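Local structure of SalCYP truncation (Salinispora tropica, 7ABB) at residues A[117-120]-A[121-125]. The protein belongs to the cytochrome P450 family, a mainly helical fold around a heme, and is modelled here with a bound heme c. Numbering follows the deposited sequence.
Sequences RRIS and AFVDR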
ATOM      1  N   ARG A 117      18.523  10.163  -9.447  1.00 19.03           N
ATOM      2  CA  ARG A 117      18.804  11.531  -9.048  1.00 19.48           C
ATOM      3  C   ARG A 117      18.837  11.660  -7.538  1.00 19.64           C
ATOM      4  O   ARG A 117      19.748  12.274  -6.967  1.00 21.23           O
ATOM      5  CB  ARG A 117      17.722  12.447  -9.641  1.00 20.19           C
ATOM      6  CG  ARG A 117      17.822  13.918  -9.250  1.00 24.37           C
ATOM      7  CD  ARG A 117      16.450  14.580  -9.052  1.00 25.75           C
ATOM      8  NE  ARG A 117      15.501  14.175 -10.090  1.00 21.55           N
ATOM      9  CZ  ARG A 117      14.206  13.936  -9.873  1.00 21.27           C
ATOM     10  NH1 ARG A 117      13.689  14.101  -8.666  1.00 23.31           N
ATOM     11  NH2 ARG A 117      13.413  13.510 -10.853  1.00 21.88           N
ATOM     12  N   ARG A 118      17.842  11.077  -6.870  1.00 19.16           N
ATOM     13  CA  ARG A 118      17.718  11.262  -5.436  1.00 19.00           C
ATOM     14  C   ARG A 118      18.817  10.503  -4.700  1.00 19.43           C
ATOM     15  O   ARG A 118      19.433  11.040  -3.776  1.00 19.84           O
ATOM     16  CB  ARG A 118      16.323  10.838  -4.981  1.00 17.44           C
ATOM     17  CG  ARG A 118      15.226  11.753  -5.501  1.00 17.62           C
ATOM     18  CD  ARG A 118      13.862  11.303  -4.994  1.00 18.41           C
ATOM     19  NE  ARG A 118      12.843  12.249  -5.436  1.00 19.74           N
ATOM     20  CZ  ARG A 118      12.631  13.427  -4.870  1.00 20.58           C
ATOM     21  NH1 ARG A 118      13.355  13.831  -3.828  1.00 23.22           N
ATOM     22  NH2 ARG A 118      11.696  14.239  -5.362  1.00 23.77           N
ATOM     23  N   ILE A 119      19.102   9.268  -5.111  1.00 19.15           N
ATOM     24  CA  ILE A 119      20.133   8.504  -4.399  1.00 19.03           C
ATOM     25  C   ILE A 119      21.500   9.123  -4.644  1.00 19.98           C
ATOM     26  O   ILE A 119      22.322   9.232  -3.722  1.00 20.61           O
ATOM     27  CB  ILE A 119      20.084   7.039  -4.830  1.00 18.46           C
ATOM     28  CG1 ILE A 119      18.754   6.427  -4.412  1.00 17.62           C
ATOM     29  CG2 ILE A 119      21.262   6.259  -4.176  1.00 21.61           C
ATOM     30  CD1 ILE A 119      18.386   5.189  -5.173  1.00 20.84           C
ATOM     31  N   SER A 120      21.775   9.542  -5.884  1.00 19.69           N
ATOM     32  CA  SER A 120      23.039  10.197  -6.199  1.00 21.34           C
ATOM     33  C   SER A 120      23.316  11.369  -5.277  1.00 24.26           C
ATOM     34  O   SER A 120      24.478  11.637  -4.949  1.00 26.77           O
ATOM     35  CB  SER A 120      23.030  10.685  -7.652  1.00 24.55           C
ATOM     36  OG  SER A 120      23.173   9.617  -8.556  1.00 29.94           O
ATOM     37  N   ALA A 121      22.276  12.069  -4.840  1.00 21.53           N
ATOM     38  CA  ALA A 121      22.483  13.286  -4.070  1.00 22.16           C
ATOM     39  C   ALA A 121      22.931  13.015  -2.639  1.00 23.98           C
ATOM     40  O   ALA A 121      23.407  13.939  -1.984  1.00 29.12           O
ATOM     41  CB  ALA A 121      21.193  14.117  -4.056  1.00 27.08           C
ATOM     42  N   PHE A 122      22.787  11.787  -2.131  1.00 22.79           N
ATOM     43  CA  PHE A 122      23.257  11.489  -0.779  1.00 21.98           C
ATOM     44  C   PHE A 122      24.260  10.349  -0.683  1.00 22.40           C
ATOM     45  O   PHE A 122      24.722  10.077   0.425  1.00 22.94           O
ATOM     46  CB  PHE A 122      22.097  11.222   0.194  1.00 22.94           C
ATOM     47  CG  PHE A 122      21.141  10.131  -0.208  1.00 18.58           C
ATOM     48  CD1 PHE A 122      21.455   8.786  -0.044  1.00 20.78           C
ATOM     49  CD2 PHE A 122      19.876  10.449  -0.677  1.00 20.32           C
ATOM     50  CE1 PHE A 122      20.538   7.783  -0.391  1.00 21.43           C
ATOM     51  CE2 PHE A 122      18.971   9.474  -1.023  1.00 20.32           C
ATOM     52  CZ  PHE A 122      19.279   8.138  -0.882  1.00 19.55           C
ATOM     53  N   VAL A 123      24.663   9.721  -1.792  1.00 23.23           N
ATOM     54  CA  VAL A 123      25.632   8.620  -1.723  1.00 22.49           C
ATOM     55  C   VAL A 123      26.879   9.020  -0.938  1.00 23.22           C
ATOM     56  O   VAL A 123      27.436   8.214  -0.180  1.00 23.88           O
ATOM     57  CB  VAL A 123      26.022   8.130  -3.132  1.00 37.06           C
ATOM     58  CG1 VAL A 123      27.142   7.104  -3.046  1.00 42.59           C
ATOM     59  CG2 VAL A 123      24.876   7.494  -3.811  1.00 33.26           C
ATOM     60  N   ASP A 124      27.382  10.238  -1.152  1.00 23.71           N
ATOM     61  CA  ASP A 124      28.641  10.639  -0.534  1.00 24.87           C
ATOM     62  C   ASP A 124      28.562  10.798   0.984  1.00 22.88           C
ATOM     63  O   ASP A 124      29.609  10.823   1.636  1.00 26.69           O
ATOM     64  CB  ASP A 124      29.139  11.950  -1.169  1.00 27.84           C
ATOM     65  CG  ASP A 124      29.621  11.765  -2.594  1.00 41.50           C
ATOM     66  OD1 ASP A 124      29.787  10.607  -3.032  1.00 41.04           O
ATOM     67  OD2 ASP A 124      29.854  12.784  -3.274  1.00 49.77           O
ATOM     68  N   ARG A 125      27.360  10.862   1.566  1.00 23.27           N
ATOM     69  CA  ARG A 125      27.236  11.059   3.009  1.00 22.61           C
ATOM     70  C   ARG A 125      27.526   9.794   3.815  1.00 22.06           C
ATOM     71  O   ARG A 125      27.926   9.892   4.978  1.00 25.72           O
ATOM     72  CB  ARG A 125      25.827  11.532   3.339  1.00 24.87           C
ATOM     73  CG  ARG A 125      25.591  12.977   2.898  1.00 25.39           C
ATOM     74  CD  ARG A 125      24.135  13.344   2.857  1.00 33.73           C
ATOM     75  NE  ARG A 125      23.417  12.873   4.026  1.00 30.52           N
ATOM     76  CZ  ARG A 125      22.093  12.915   4.150  1.00 35.41           C
ATOM     77  NH1 ARG A 125      21.355  13.466   3.187  1.00 34.28           N
ATOM     78  NH2 ARG A 125      21.520  12.440   5.248  1.00 30.78           N
TER
HETATM   79  O   HOH W   1      26.346  12.390  -2.871  1.00 24.98           O
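The ring of Phe122 folds back beneath the helical turn that Ile119 belongs to. CG stands between the backbone N and the carbonyl carbon (chi1 56°), which turns the ring back along the helix. CG and CD1 lie under the carbonyl oxygen of Ile119, which sits 3.7 Å above the ring plane, over its centre. CD2 and CE2 instead approach Arg118 O obliquely, CD2 at 3.2 Å. CE1 reaches Ile119 O and CG2, whereas CZ lies closest to Ile119 CA, at 3.6 Å, with CG1 beyond it. That same CA rests over a ring face as a CH-pi contact, 3.9 Å from the centroid. A broad, flat side chain suits this place: the buried ring also meets Trp359 of helix 345-362, Ile363 and Trp388. In the mainly helical P450 fold this is the passage from helix 108-120 towards strand 127-129. Phe122 N bonds to Ile119 O at 3.0 Å, from above the carbonyl plane (N-H...O 154°), and Val123 N adds a weak bond to the same oxygen. Ala121 N is likewise shared, between Arg118 O and, weakly, Arg117 O; its small methyl fits an exposed corner. Val123 CG2 presses on Ile119 O at 3.1 Å, a tight approach, and lies 3.8 Å from Ile119 CG2. Buried, branched Ile119 thus offers CG1 to the ring and CG2 mainly to Val123, and both side chains continue onto Leu362. A water donates to Ser120 O and accepts from Asp124 N, 2.9 Å from each.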